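Local coordinates for redox-sensing transcriptional repressor Rex (Thermus thermophilus, PDB 2DT5), which probably represses transcription in response to the cellular NADH/NAD(+) redox balance, binding DNA through a winged-helix domain and the dinucleotide through a Rossmann domain, at residues B[141-154]-B[165-177]. The protein carries 1 engineered substitution. Residues are numbered along the deposited sequence; the frame is centred on the assembly and turned at random.
Sequences IEIALLTVPREAAQ and IKGILNFAPVVLE. With NAD (nicotinamide-adenine-dinucleotide), chain L.
Parallel strands 143-146 and 167-170 pair as neighbours in the Rossmann-type sheet, with Ala144 and Leu146 each bonded through both N and O to the neighbouring segment 165-177. Ala144 N donates to Gly167 O, and Ala144 O takes Leu169 N at 2.8 Å. Leu146 N then bonds Leu169 O, and Leu146 O receives Phe171 N, just past the strand. Where the pairing starts, Glu142 O accepts from both Lys166 N and Gly167 N, the second lying in the carbonyl plane.

Helix 150-163 connects the two strands as a beta-alpha-beta crossover and packs over the face that carries Ala144, Leu146 and Ile168. In Ile165, chi1 of -155° sends CG1 toward Ala144, and CD1 ends 3.6 Å from Ala144 CB. On the other face Leu145 and Leu169 lie side by side. The edge of the Phe171 ring meets Leu145 CG, with CE1 4.0 Å away. Thr147 CG2 sits 3.6 Å from Phe171 CD1, while Thr147 OG1 bonds Gly87 O of the glycine-rich NAD loop.

The loops that follow the carboxyl ends of the strands line the NAD pocket. Phe171 O accepts the nicotinamide amide N7N at 3.0 Å, and Val148 O accepts the ribose hydroxyl O3D at 2.7 Å. Near the start of the helix, Ala153 CB packs against Ala172 CB, Val174 CG1 (3.6 Å) and Leu176 CD2.

The Gln154 chain bends at chi2 (59°), and its amide grips the backbone of Glu177 twice. OE1 takes Glu177 N on a lone pair, and NE2 gives to Glu177 O at 2.7 Å. NE2 also bonds Asp158 OD2 one turn along the helix.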
ATOM      1  N   ILE B 141      23.355  -4.160  -7.468  1.00 33.55           N
ATOM      2  CA  ILE B 141      22.134  -3.976  -6.710  1.00 37.87           C
ATOM      3  C   ILE B 141      21.813  -2.502  -6.499  1.00 39.51           C
ATOM      4  O   ILE B 141      22.575  -1.785  -5.847  1.00 36.89           O
ATOM      5  CB  ILE B 141      22.267  -4.657  -5.351  1.00 41.16           C
ATOM      6  CG1 ILE B 141      22.512  -6.155  -5.566  1.00 37.62           C
ATOM      7  CG2 ILE B 141      21.020  -4.384  -4.508  1.00 39.97           C
ATOM      8  CD1 ILE B 141      22.878  -6.916  -4.311  1.00 40.26           C
ATOM      9  N   GLU B 142      20.678  -2.058  -7.030  1.00 31.91           N
ATOM     10  CA  GLU B 142      20.293  -0.662  -6.908  1.00 31.95           C
ATOM     11  C   GLU B 142      19.255  -0.378  -5.822  1.00 32.96           C
ATOM     12  O   GLU B 142      19.267   0.700  -5.223  1.00 27.65           O
ATOM     13  CB  GLU B 142      19.740  -0.136  -8.241  1.00 32.86           C
ATOM     14  CG  GLU B 142      20.698  -0.146  -9.427  1.00 32.58           C
ATOM     15  CD  GLU B 142      20.902  -1.529 -10.036  1.00 39.52           C
ATOM     16  OE1 GLU B 142      19.943  -2.328 -10.060  1.00 38.23           O
ATOM     17  OE2 GLU B 142      22.020  -1.812 -10.516  1.00 45.75           O
ATOM     18  N   ILE B 143      18.371  -1.341  -5.570  1.00 30.08           N
ATOM     19  CA  ILE B 143      17.296  -1.170  -4.589  1.00 33.68           C
ATOM     20  C   ILE B 143      17.364  -2.161  -3.417  1.00 32.18           C
ATOM     21  O   ILE B 143      17.558  -3.354  -3.616  1.00 31.87           O
ATOM     22  CB  ILE B 143      15.921  -1.319  -5.305  1.00 34.27           C
ATOM     23  CG1 ILE B 143      15.767  -0.188  -6.332  1.00 29.63           C
ATOM     24  CG2 ILE B 143      14.774  -1.354  -4.289  1.00 32.30           C
ATOM     25  CD1 ILE B 143      14.480  -0.236  -7.155  1.00 23.92           C
ATOM     26  N   ALA B 144      17.191  -1.665  -2.197  1.00 28.53           N
ATOM     27  CA  ALA B 144      17.236  -2.551  -1.046  1.00 31.91           C
ATOM     28  C   ALA B 144      15.903  -2.577  -0.316  1.00 31.08           C
ATOM     29  O   ALA B 144      15.300  -1.533  -0.094  1.00 29.92           O
ATOM     30  CB  ALA B 144      18.352  -2.115  -0.076  1.00 28.61           C
ATOM     31  N   LEU B 145      15.444  -3.775   0.042  1.00 25.67           N
ATOM     32  CA  LEU B 145      14.200  -3.941   0.807  1.00 26.23           C
ATOM     33  C   LEU B 145      14.658  -4.046   2.270  1.00 27.53           C
ATOM     34  O   LEU B 145      15.301  -5.030   2.670  1.00 25.41           O
ATOM     35  CB  LEU B 145      13.450  -5.219   0.363  1.00 26.16           C
ATOM     36  CG  LEU B 145      12.531  -5.083  -0.869  1.00 31.90           C
ATOM     37  CD1 LEU B 145      13.293  -4.482  -2.025  1.00 30.81           C
ATOM     38  CD2 LEU B 145      11.962  -6.455  -1.267  1.00 27.08           C
ATOM     39  N   LEU B 146      14.352  -3.017   3.052  1.00 24.42           N
ATOM     40  CA  LEU B 146      14.772  -2.967   4.437  1.00 26.32           C
ATOM     41  C   LEU B 146      13.738  -3.558   5.371  1.00 26.59           C
ATOM     42  O   LEU B 146      12.715  -2.950   5.631  1.00 25.56           O
ATOM     43  CB  LEU B 146      15.068  -1.524   4.859  1.00 27.30           C
ATOM     44  CG  LEU B 146      15.824  -1.386   6.195  1.00 28.54           C
ATOM     45  CD1 LEU B 146      17.084  -2.270   6.175  1.00 22.46           C
ATOM     46  CD2 LEU B 146      16.198   0.072   6.427  1.00 31.14           C
ATOM     47  N   THR B 147      14.042  -4.737   5.900  1.00 28.19           N
ATOM     48  CA  THR B 147      13.144  -5.437   6.800  1.00 28.82           C
ATOM     49  C   THR B 147      13.841  -5.833   8.114  1.00 33.63           C
ATOM     50  O   THR B 147      13.790  -6.991   8.528  1.00 33.03           O
ATOM     51  CB  THR B 147      12.581  -6.697   6.093  1.00 24.96           C
ATOM     52  OG1 THR B 147      13.665  -7.419   5.493  1.00 22.45           O
ATOM     53  CG2 THR B 147      11.610  -6.287   4.967  1.00 22.33           C
ATOM     54  N   VAL B 148      14.526  -4.876   8.741  1.00 32.55           N
ATOM     55  CA  VAL B 148      15.174  -5.123  10.028  1.00 28.77           C
ATOM     56  C   VAL B 148      14.279  -4.460  11.070  1.00 32.91           C
ATOM     57  O   VAL B 148      13.436  -3.628  10.723  1.00 28.00           O
ATOM     58  CB  VAL B 148      16.603  -4.484  10.108  1.00 31.73           C
ATOM     59  CG1 VAL B 148      17.483  -5.028   8.999  1.00 30.23           C
ATOM     60  CG2 VAL B 148      16.516  -2.964  10.016  1.00 23.25           C
ATOM     61  N   PRO B 149      14.425  -4.826  12.356  1.00 29.37           N
ATOM     62  CA  PRO B 149      13.585  -4.197  13.383  1.00 32.72           C
ATOM     63  C   PRO B 149      13.784  -2.671  13.363  1.00 31.11           C
ATOM     64  O   PRO B 149      14.809  -2.181  12.883  1.00 34.38           O
ATOM     65  CB  PRO B 149      14.106  -4.813  14.686  1.00 36.83           C
ATOM     66  CG  PRO B 149      14.625  -6.137  14.263  1.00 33.44           C
ATOM     67  CD  PRO B 149      15.326  -5.824  12.954  1.00 35.45           C
ATOM     68  N   ARG B 150      12.805  -1.937  13.879  1.00 31.23           N
ATOM     69  CA  ARG B 150      12.859  -0.475  13.931  1.00 42.41           C
ATOM     70  C   ARG B 150      14.171   0.059  14.499  1.00 43.51           C
ATOM     71  O   ARG B 150      14.837   0.925  13.909  1.00 36.69           O
ATOM     72  CB  ARG B 150      11.707   0.058  14.788  1.00 47.05           C
ATOM     73  CG  ARG B 150      11.749   1.558  14.996  1.00 61.35           C
ATOM     74  CD  ARG B 150      10.444   2.086  15.559  1.00 71.16           C
ATOM     75  NE  ARG B 150      10.334   3.531  15.353  1.00 85.75           N
ATOM     76  CZ  ARG B 150       9.209   4.230  15.496  1.00 91.71           C
ATOM     77  NH1 ARG B 150       8.081   3.622  15.849  1.00 95.27           N
ATOM     78  NH2 ARG B 150       9.209   5.540  15.273  1.00 94.18           N
ATOM     79  N   GLU B 151      14.529  -0.470  15.660  1.00 43.88           N
ATOM     80  CA  GLU B 151      15.729  -0.058  16.358  1.00 45.33           C
ATOM     81  C   GLU B 151      17.003  -0.154  15.532  1.00 39.80           C
ATOM     82  O   GLU B 151      17.936   0.603  15.750  1.00 43.59           O
ATOM     83  CB  GLU B 151      15.880  -0.873  17.645  1.00 51.97           C
ATOM     84  CG  GLU B 151      14.831  -0.575  18.728  1.00 65.83           C
ATOM     85  CD  GLU B 151      13.394  -0.927  18.319  1.00 76.30           C
ATOM     86  OE1 GLU B 151      13.161  -2.045  17.792  1.00 73.70           O
ATOM     87  OE2 GLU B 151      12.495  -0.085  18.550  1.00 78.22           O
ATOM     88  N   ALA B 152      17.050  -1.069  14.576  1.00 35.11           N
ATOM     89  CA  ALA B 152      18.258  -1.213  13.774  1.00 37.84           C
ATOM     90  C   ALA B 152      18.182  -0.580  12.396  1.00 31.40           C
ATOM     91  O   ALA B 152      19.172  -0.554  11.676  1.00 37.15           O
ATOM     92  CB  ALA B 152      18.611  -2.701  13.631  1.00 37.00           C
ATOM     93  N   ALA B 153      17.019  -0.051  12.039  1.00 32.91           N
ATOM     94  CA  ALA B 153      16.773   0.515  10.682  1.00 32.68           C
ATOM     95  C   ALA B 153      17.733   1.601  10.152  1.00 38.85           C
ATOM     96  O   ALA B 153      18.342   1.424   9.099  1.00 37.17           O
ATOM     97  CB  ALA B 153      15.346   1.043  10.624  1.00 31.72           C
ATOM     98  N   GLN B 154      17.862   2.699  10.892  1.00 36.03           N
ATOM     99  CA  GLN B 154      18.703   3.805  10.460  1.00 34.59           C
ATOM    100  C   GLN B 154      20.137   3.384  10.180  1.00 36.96           C
ATOM    101  O   GLN B 154      20.706   3.752   9.161  1.00 43.88           O
ATOM    102  CB  GLN B 154      18.680   4.919  11.512  1.00 40.53           C
ATOM    103  CG  GLN B 154      19.514   6.146  11.141  1.00 38.38           C
ATOM    104  CD  GLN B 154      19.056   6.785   9.851  1.00 37.38           C
ATOM    105  OE1 GLN B 154      17.911   7.223   9.745  1.00 35.26           O
ATOM    106  NE2 GLN B 154      19.777   6.948   8.761  1.00 37.03           N
ATOM    107  N   ILE B 165      23.784   1.992  -2.354  1.00 36.49           N
ATOM    108  CA  ILE B 165      22.387   1.756  -2.731  1.00 35.97           C
ATOM    109  C   ILE B 165      21.825   3.015  -3.404  1.00 41.50           C
ATOM    110  O   ILE B 165      22.280   4.127  -3.124  1.00 40.30           O
ATOM    111  CB  ILE B 165      21.515   1.415  -1.494  1.00 36.11           C
ATOM    112  CG1 ILE B 165      20.287   0.591  -1.911  1.00 36.23           C
ATOM    113  CG2 ILE B 165      21.062   2.695  -0.809  1.00 37.30           C
ATOM    114  CD1 ILE B 165      20.627  -0.778  -2.467  1.00 28.81           C
ATOM    115  N   LYS B 166      20.843   2.842  -4.291  1.00 37.57           N
ATOM    116  CA  LYS B 166      20.241   3.979  -4.979  1.00 33.74           C
ATOM    117  C   LYS B 166      18.848   4.261  -4.440  1.00 36.95           C
ATOM    118  O   LYS B 166      18.367   5.394  -4.483  1.00 35.81           O
ATOM    119  CB  LYS B 166      20.177   3.730  -6.494  1.00 31.69           C
ATOM    120  CG  LYS B 166      21.543   3.705  -7.170  1.00 39.75           C
ATOM    121  CD  LYS B 166      21.425   3.482  -8.662  1.00 37.17           C
ATOM    122  CE  LYS B 166      22.804   3.446  -9.332  1.00 45.54           C
ATOM    123  NZ  LYS B 166      22.712   3.053 -10.782  1.00 48.39           N
ATOM    124  N   GLY B 167      18.201   3.221  -3.931  1.00 33.09           N
ATOM    125  CA  GLY B 167      16.875   3.382  -3.371  1.00 33.44           C
ATOM    126  C   GLY B 167      16.608   2.352  -2.287  1.00 30.81           C
ATOM    127  O   GLY B 167      17.180   1.261  -2.285  1.00 36.25           O
ATOM    128  N   ILE B 168      15.741   2.706  -1.348  1.00 32.76           N
ATOM    129  CA  ILE B 168      15.387   1.789  -0.271  1.00 32.43           C
ATOM    130  C   ILE B 168      13.873   1.721  -0.113  1.00 34.54           C
ATOM    131  O   ILE B 168      13.208   2.740   0.074  1.00 29.97           O
ATOM    132  CB  ILE B 168      15.967   2.225   1.106  1.00 27.25           C
ATOM    133  CG1 ILE B 168      17.496   2.322   1.052  1.00 33.03           C
ATOM    134  CG2 ILE B 168      15.536   1.249   2.185  1.00 27.86           C
ATOM    135  CD1 ILE B 168      18.123   2.806   2.341  1.00 33.17           C
ATOM    136  N   LEU B 169      13.349   0.514  -0.184  1.00 28.34           N
ATOM    137  CA  LEU B 169      11.947   0.259   0.066  1.00 31.43           C
ATOM    138  C   LEU B 169      11.956  -0.119   1.544  1.00 31.84           C
ATOM    139  O   LEU B 169      12.315  -1.237   1.922  1.00 24.19           O
ATOM    140  CB  LEU B 169      11.381  -0.867  -0.790  1.00 30.41           C
ATOM    141  CG  LEU B 169       9.866  -1.072  -0.787  1.00 31.94           C
ATOM    142  CD1 LEU B 169       9.183   0.155  -1.374  1.00 27.68           C
ATOM    143  CD2 LEU B 169       9.481  -2.333  -1.562  1.00 26.69           C
ATOM    144  N   ASN B 170      11.567   0.832   2.386  1.00 27.11           N
ATOM    145  CA  ASN B 170      11.620   0.708   3.837  1.00 30.26           C
ATOM    146  C   ASN B 170      10.372   0.135   4.476  1.00 28.91           C
ATOM    147  O   ASN B 170       9.313   0.763   4.442  1.00 29.51           O
ATOM    148  CB  ASN B 170      11.885   2.090   4.438  1.00 22.37           C
ATOM    149  CG  ASN B 170      11.867   2.073   5.945  1.00 31.78           C
ATOM    150  OD1 ASN B 170      11.336   2.988   6.591  1.00 32.15           O
ATOM    151  ND2 ASN B 170      12.451   1.033   6.522  1.00 25.01           N
ATOM    152  N   PHE B 171      10.468  -1.063   5.047  1.00 31.00           N
ATOM    153  CA  PHE B 171       9.311  -1.653   5.721  1.00 30.72           C
ATOM    154  C   PHE B 171       9.300  -1.332   7.216  1.00 29.44           C
ATOM    155  O   PHE B 171       8.253  -1.419   7.862  1.00 28.60           O
ATOM    156  CB  PHE B 171       9.278  -3.171   5.543  1.00 26.01           C
ATOM    157  CG  PHE B 171       9.062  -3.616   4.116  1.00 27.61           C
ATOM    158  CD1 PHE B 171      10.088  -3.519   3.179  1.00 23.67           C
ATOM    159  CD2 PHE B 171       7.822  -4.105   3.714  1.00 27.61           C
ATOM    160  CE1 PHE B 171       9.891  -3.904   1.852  1.00 27.44           C
ATOM    161  CE2 PHE B 171       7.600  -4.498   2.383  1.00 27.22           C
ATOM    162  CZ  PHE B 171       8.633  -4.398   1.453  1.00 30.50           C
ATOM    163  N   ALA B 172      10.459  -0.982   7.765  1.00 28.42           N
ATOM    164  CA  ALA B 172      10.545  -0.659   9.198  1.00 27.44           C
ATOM    165  C   ALA B 172       9.684   0.557   9.533  1.00 29.50           C
ATOM    166  O   ALA B 172       9.683   1.549   8.802  1.00 32.72           O
ATOM    167  CB  ALA B 172      11.998  -0.398   9.589  1.00 28.48           C
ATOM    168  N   PRO B 173       8.925   0.493  10.634  1.00 30.05           N
ATOM    169  CA  PRO B 173       8.060   1.609  11.033  1.00 34.22           C
ATOM    170  C   PRO B 173       8.858   2.771  11.598  1.00 35.80           C
ATOM    171  O   PRO B 173       8.754   3.067  12.782  1.00 31.91           O
ATOM    172  CB  PRO B 173       7.150   0.980  12.093  1.00 33.40           C
ATOM    173  CG  PRO B 173       8.097   0.018  12.775  1.00 32.45           C
ATOM    174  CD  PRO B 173       8.835  -0.617  11.600  1.00 30.31           C
ATOM    175  N   VAL B 174       9.653   3.418  10.750  1.00 35.11           N
ATOM    176  CA  VAL B 174      10.467   4.544  11.176  1.00 39.77           C
ATOM    177  C   VAL B 174      10.890   5.368   9.957  1.00 45.12           C
ATOM    178  O   VAL B 174      11.006   4.841   8.846  1.00 44.86           O
ATOM    179  CB  VAL B 174      11.727   4.059  11.909  1.00 41.53           C
ATOM    180  CG1 VAL B 174      12.666   3.364  10.922  1.00 36.73           C
ATOM    181  CG2 VAL B 174      12.424   5.243  12.582  1.00 46.40           C
ATOM    182  N   VAL B 175      11.107   6.664  10.156  1.00 43.58           N
ATOM    183  CA  VAL B 175      11.519   7.516   9.049  1.00 41.90           C
ATOM    184  C   VAL B 175      13.033   7.520   8.990  1.00 40.36           C
ATOM    185  O   VAL B 175      13.696   7.855   9.964  1.00 44.56           O
ATOM    186  CB  VAL B 175      11.020   8.942   9.225  1.00 45.25           C
ATOM    187  CG1 VAL B 175      11.333   9.747   7.981  1.00 43.97           C
ATOM    188  CG2 VAL B 175       9.528   8.927   9.501  1.00 45.96           C
ATOM    189  N   LEU B 176      13.572   7.129   7.843  1.00 35.72           N
ATOM    190  CA  LEU B 176      15.007   7.054   7.662  1.00 35.81           C
ATOM    191  C   LEU B 176      15.626   8.396   7.314  1.00 43.77           C
ATOM    192  O   LEU B 176      14.965   9.291   6.794  1.00 43.45           O
ATOM    193  CB  LEU B 176      15.347   6.051   6.559  1.00 32.36           C
ATOM    194  CG  LEU B 176      14.752   4.639   6.706  1.00 33.37           C
ATOM    195  CD1 LEU B 176      15.157   3.818   5.502  1.00 32.05           C
ATOM    196  CD2 LEU B 176      15.236   3.975   7.994  1.00 32.13           C
ATOM    197  N   GLU B 177      16.914   8.505   7.615  1.00 46.83           N
ATOM    198  CA  GLU B 177      17.717   9.684   7.341  1.00 49.89           C
ATOM    199  C   GLU B 177      18.689   9.241   6.275  1.00 43.75           C
ATOM    200  O   GLU B 177      19.557   8.411   6.543  1.00 43.42           O
ATOM    201  CB  GLU B 177      18.506  10.089   8.584  1.00 55.14           C
ATOM    202  CG  GLU B 177      17.665  10.631   9.706  1.00 68.70           C
ATOM    203  CD  GLU B 177      17.074  11.975   9.361  1.00 77.12           C
ATOM    204  OE1 GLU B 177      16.197  12.027   8.473  1.00 83.68           O
ATOM    205  OE2 GLU B 177      17.498  12.982   9.968  1.00 82.93           O
TER
HETATM  206  PA  NAD L 302      12.338 -10.360  12.776  1.00 32.75           P
HETATM  207  O1A NAD L 302      11.690 -11.681  12.507  1.00 31.61           O
HETATM  208  O2A NAD L 302      12.774 -10.021  14.167  1.00 36.83           O
HETATM  209  O5B NAD L 302      13.535 -10.286  11.779  1.00 26.24           O
HETATM  210  C5B NAD L 302      14.446  -9.159  11.724  1.00 29.88           C
HETATM  211  C4B NAD L 302      15.723  -9.682  11.115  1.00 29.10           C
HETATM  212  O4B NAD L 302      16.593  -8.505  11.053  1.00 34.36           O
HETATM  213  C3B NAD L 302      16.551 -10.709  11.983  1.00 34.27           C
HETATM  214  O3B NAD L 302      16.811 -11.909  11.190  1.00 26.39           O
HETATM  215  C2B NAD L 302      17.837  -9.978  12.361  1.00 33.57           C
HETATM  216  O2B NAD L 302      18.969 -10.738  12.551  1.00 34.61           O
HETATM  217  C1B NAD L 302      17.907  -8.981  11.208  1.00 35.22           C
HETATM  218  N9A NAD L 302      18.699  -7.815  11.494  1.00 35.39           N
HETATM  219  C8A NAD L 302      18.814  -6.970  12.608  1.00 30.48           C
HETATM  220  N7A NAD L 302      19.680  -5.990  12.425  1.00 31.22           N
HETATM  221  C5A NAD L 302      20.192  -6.129  11.185  1.00 35.11           C
HETATM  222  C6A NAD L 302      21.180  -5.365  10.410  1.00 44.14           C
HETATM  223  N6A NAD L 302      21.783  -4.299  10.888  1.00 44.72           N
HETATM  224  N1A NAD L 302      21.429  -5.859   9.126  1.00 40.14           N
HETATM  225  C2A NAD L 302      20.847  -6.946   8.576  1.00 38.09           C
HETATM  226  N3A NAD L 302      19.900  -7.706   9.277  1.00 36.20           N
HETATM  227  C4A NAD L 302      19.606  -7.266  10.578  1.00 32.86           C
HETATM  228  O3  NAD L 302      11.355  -9.188  12.298  1.00 31.69           O
HETATM  229  PN  NAD L 302      10.051  -9.197  11.288  1.00 29.21           P
HETATM  230  O1N NAD L 302       8.853  -9.598  12.049  1.00 29.94           O
HETATM  231  O2N NAD L 302      10.465  -9.992  10.093  1.00 27.42           O
HETATM  232  O5D NAD L 302       9.930  -7.616  10.976  1.00 30.93           O
HETATM  233  C5D NAD L 302      10.976  -6.932  10.223  1.00 25.21           C
HETATM  234  C4D NAD L 302      10.618  -5.501  10.078  1.00 29.45           C
HETATM  235  O4D NAD L 302       9.322  -5.397   9.316  1.00 28.36           O
HETATM  236  C3D NAD L 302      10.326  -4.745  11.442  1.00 27.44           C
HETATM  237  O3D NAD L 302      10.837  -3.395  11.382  1.00 34.58           O
HETATM  238  C2D NAD L 302       8.810  -4.739  11.489  1.00 24.07           C
HETATM  239  O2D NAD L 302       8.261  -3.815  12.368  1.00 30.78           O
HETATM  240  C1D NAD L 302       8.476  -4.470   9.978  1.00 29.64           C
HETATM  241  N1N NAD L 302       7.028  -4.676   9.712  1.00 31.73           N
HETATM  242  C2N NAD L 302       6.485  -3.850   8.689  1.00 32.70           C
HETATM  243  C3N NAD L 302       5.338  -4.114   8.083  1.00 28.93           C
HETATM  244  C7N NAD L 302       4.807  -3.171   7.046  1.00 32.65           C
HETATM  245  O7N NAD L 302       3.620  -3.312   6.680  1.00 29.94           O
HETATM  246  N7N NAD L 302       5.605  -2.188   6.592  1.00 27.50           N
HETATM  247  C4N NAD L 302       4.528  -5.359   8.436  1.00 31.92           C
HETATM  248  C5N NAD L 302       5.488  -6.456   8.856  1.00 33.45           C
HETATM  249  C6N NAD L 302       6.507  -6.055   9.753  1.00 29.77           C